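Local atomic coordinates of phosphate transporter (Thermotoga maritima MSB8, PDB entry 6L85), a protein that probably imports phosphate across the membrane together with sodium ions, as a bacterial relative of the human SLC20 carriers. Residues 255-260 / 335-340. Residues are numbered along the deposited sequence; the frame is centred on the assembly and turned at random.
Sequences GANDVA and LLASSL. With NA (sodium ion), chain R.
At A256, on helix 231-258, a bare methyl points at helix 320-339: its CB lies 4.3 Å from CD2 of L335, and a side chain this small lets the two helices come close, with F56 of helix 38-56 packed against both residues. N257 reaches both ways. Its CG stands anti to the backbone N (chi1 -160°), and the turn at chi2 (-94°) sends OD1 to the ion and ND2 to S338. ND2 donates to OG of S338 over 3.0 Å, with the acceptor almost in the amide plane and an N-H...O angle of 157°; it also bonds to the carbonyl of L342. OD1 binds sodium at 2.3 Å, and a water that also binds the ion donates to N257 O. An asparagine suits the place because it offers donor and metal ligand on one flat group, whose rotation the three partners fix. The serine hydroxyl, itself hydrogen-bonded to V334 O, is compact enough to sit 3.3 Å from CB of N257; an alanine at S338 would remove the acceptor and would probably leave the amide less firmly held at the ion. D258, which makes no contact with 335-340, supplies OD1 to the sodium at 2.3 Å, its carboxylate probably offsetting the ion's charge. With T107 OG1 and I344 O the shell is complete: a buried sodium site of a sodium-dependent phosphate transporter, braced from its second shell by S338.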
ATOM      1  N   GLY B 255       9.739   7.370   7.815  1.00 31.74           N
ATOM      2  CA  GLY B 255       8.634   8.311   7.680  1.00 30.06           C
ATOM      3  C   GLY B 255       7.717   8.292   8.889  1.00 30.06           C
ATOM      4  O   GLY B 255       7.336   9.344   9.401  1.00 32.00           O
ATOM      5  N   ALA B 256       7.430   7.090   9.405  1.00 31.21           N
ATOM      6  CA  ALA B 256       6.524   6.948  10.537  1.00 33.01           C
ATOM      7  C   ALA B 256       7.076   7.624  11.806  1.00 35.04           C
ATOM      8  O   ALA B 256       6.346   8.339  12.507  1.00 30.06           O
ATOM      9  CB  ALA B 256       6.243   5.466  10.777  1.00 30.06           C
ATOM     10  N   ASN B 257       8.369   7.445  12.092  1.00 30.06           N
ATOM     11  CA  ASN B 257       8.916   8.015  13.322  1.00 30.06           C
ATOM     12  C   ASN B 257       9.299   9.481  13.165  1.00 31.31           C
ATOM     13  O   ASN B 257       9.127  10.263  14.105  1.00 30.87           O
ATOM     14  CB  ASN B 257      10.142   7.216  13.812  1.00 31.00           C
ATOM     15  CG  ASN B 257      10.445   7.460  15.307  1.00 30.96           C
ATOM     16  OD1 ASN B 257      11.246   8.320  15.646  1.00 32.98           O
ATOM     17  ND2 ASN B 257       9.759   6.741  16.184  1.00 30.06           N
ATOM     18  N   ASP B 258       9.789   9.887  11.994  1.00 30.06           N
ATOM     19  CA  ASP B 258      10.407  11.193  11.860  1.00 30.06           C
ATOM     20  C   ASP B 258       9.521  12.263  11.227  1.00 34.05           C
ATOM     21  O   ASP B 258       9.909  13.438  11.282  1.00 30.77           O
ATOM     22  CB  ASP B 258      11.691  11.091  11.033  1.00 30.06           C
ATOM     23  CG  ASP B 258      12.899  10.632  11.852  1.00 31.13           C
ATOM     24  OD1 ASP B 258      12.745   9.974  12.892  1.00 32.59           O
ATOM     25  OD2 ASP B 258      14.018  10.903  11.404  1.00 35.43           O
ATOM     26  N   VAL B 259       8.376  11.922  10.606  1.00 30.06           N
ATOM     27  CA  VAL B 259       7.570  13.035  10.100  1.00 35.78           C
ATOM     28  C   VAL B 259       7.203  13.961  11.252  1.00 31.11           C
ATOM     29  O   VAL B 259       7.133  15.175  11.069  1.00 35.31           O
ATOM     30  CB  VAL B 259       6.323  12.562   9.307  1.00 31.67           C
ATOM     31  CG1 VAL B 259       5.251  11.933  10.226  1.00 30.06           C
ATOM     32  CG2 VAL B 259       5.727  13.751   8.483  1.00 30.06           C
ATOM     33  N   ALA B 260       7.057  13.411  12.459  1.00 30.06           N
ATOM     34  CA  ALA B 260       6.847  14.206  13.671  1.00 33.85           C
ATOM     35  C   ALA B 260       7.831  15.362  13.826  1.00 34.98           C
ATOM     36  O   ALA B 260       7.444  16.417  14.330  1.00 36.70           O
ATOM     37  CB  ALA B 260       6.929  13.318  14.917  1.00 35.60           C
ATOM     38  N   LEU B 335       9.804   1.114  14.134  1.00 37.43           N
ATOM     39  CA  LEU B 335       8.352   0.959  14.110  1.00 41.73           C
ATOM     40  C   LEU B 335       7.806   0.707  15.504  1.00 43.08           C
ATOM     41  O   LEU B 335       6.750   1.239  15.869  1.00 42.96           O
ATOM     42  CB  LEU B 335       7.950  -0.192  13.178  1.00 37.64           C
ATOM     43  CG  LEU B 335       7.372   0.103  11.796  1.00 44.49           C
ATOM     44  CD1 LEU B 335       6.765  -1.147  11.179  1.00 40.31           C
ATOM     45  CD2 LEU B 335       6.352   1.247  11.813  1.00 46.12           C
ATOM     46  N   LEU B 336       8.485  -0.127  16.297  1.00 39.65           N
ATOM     47  CA  LEU B 336       7.968  -0.364  17.639  1.00 45.30           C
ATOM     48  C   LEU B 336       8.060   0.905  18.481  1.00 41.75           C
ATOM     49  O   LEU B 336       7.107   1.259  19.192  1.00 46.16           O
ATOM     50  CB  LEU B 336       8.695  -1.543  18.286  1.00 48.10           C
ATOM     51  CG  LEU B 336       8.436  -2.893  17.592  1.00 51.61           C
ATOM     52  CD1 LEU B 336       9.512  -3.943  17.957  1.00 44.11           C
ATOM     53  CD2 LEU B 336       7.025  -3.431  17.871  1.00 48.41           C
ATOM     54  N   ALA B 337       9.178   1.632  18.375  1.00 39.46           N
ATOM     55  CA  ALA B 337       9.258   2.943  19.013  1.00 38.79           C
ATOM     56  C   ALA B 337       8.097   3.843  18.590  1.00 40.15           C
ATOM     57  O   ALA B 337       7.490   4.516  19.427  1.00 38.80           O
ATOM     58  CB  ALA B 337      10.589   3.611  18.665  1.00 34.43           C
ATOM     59  N   SER B 338       7.783   3.872  17.289  1.00 38.97           N
ATOM     60  CA  SER B 338       6.685   4.702  16.793  1.00 39.00           C
ATOM     61  C   SER B 338       5.359   4.289  17.414  1.00 40.07           C
ATOM     62  O   SER B 338       4.542   5.142  17.765  1.00 38.86           O
ATOM     63  CB  SER B 338       6.597   4.615  15.269  1.00 35.00           C
ATOM     64  OG  SER B 338       7.725   5.200  14.639  1.00 35.31           O
ATOM     65  N   SER B 339       5.130   2.979  17.554  1.00 43.60           N
ATOM     66  CA  SER B 339       3.906   2.485  18.182  1.00 42.99           C
ATOM     67  C   SER B 339       3.837   2.853  19.656  1.00 47.38           C
ATOM     68  O   SER B 339       2.747   2.842  20.244  1.00 47.33           O
ATOM     69  CB  SER B 339       3.791   0.964  18.019  1.00 39.97           C
ATOM     70  OG  SER B 339       4.700   0.289  18.875  1.00 46.19           O
ATOM     71  N   LEU B 340       4.971   3.143  20.273  1.00 40.84           N
ATOM     72  CA  LEU B 340       4.918   3.660  21.627  1.00 44.32           C
ATOM     73  C   LEU B 340       4.881   5.182  21.679  1.00 45.75           C
ATOM     74  O   LEU B 340       4.767   5.745  22.775  1.00 46.20           O
ATOM     75  CB  LEU B 340       6.114   3.144  22.427  1.00 46.47           C
ATOM     76  CG  LEU B 340       6.177   1.622  22.535  1.00 51.58           C
ATOM     77  CD1 LEU B 340       7.484   1.221  23.196  1.00 47.40           C
ATOM     78  CD2 LEU B 340       4.976   1.132  23.343  1.00 48.18           C
TER
HETATM   79 NA    NA R 503      12.575  10.114  15.154  1.00 34.12          NA
HETATM   80  O   HOH W   1      10.947  11.579  15.751  1.00 30.32           O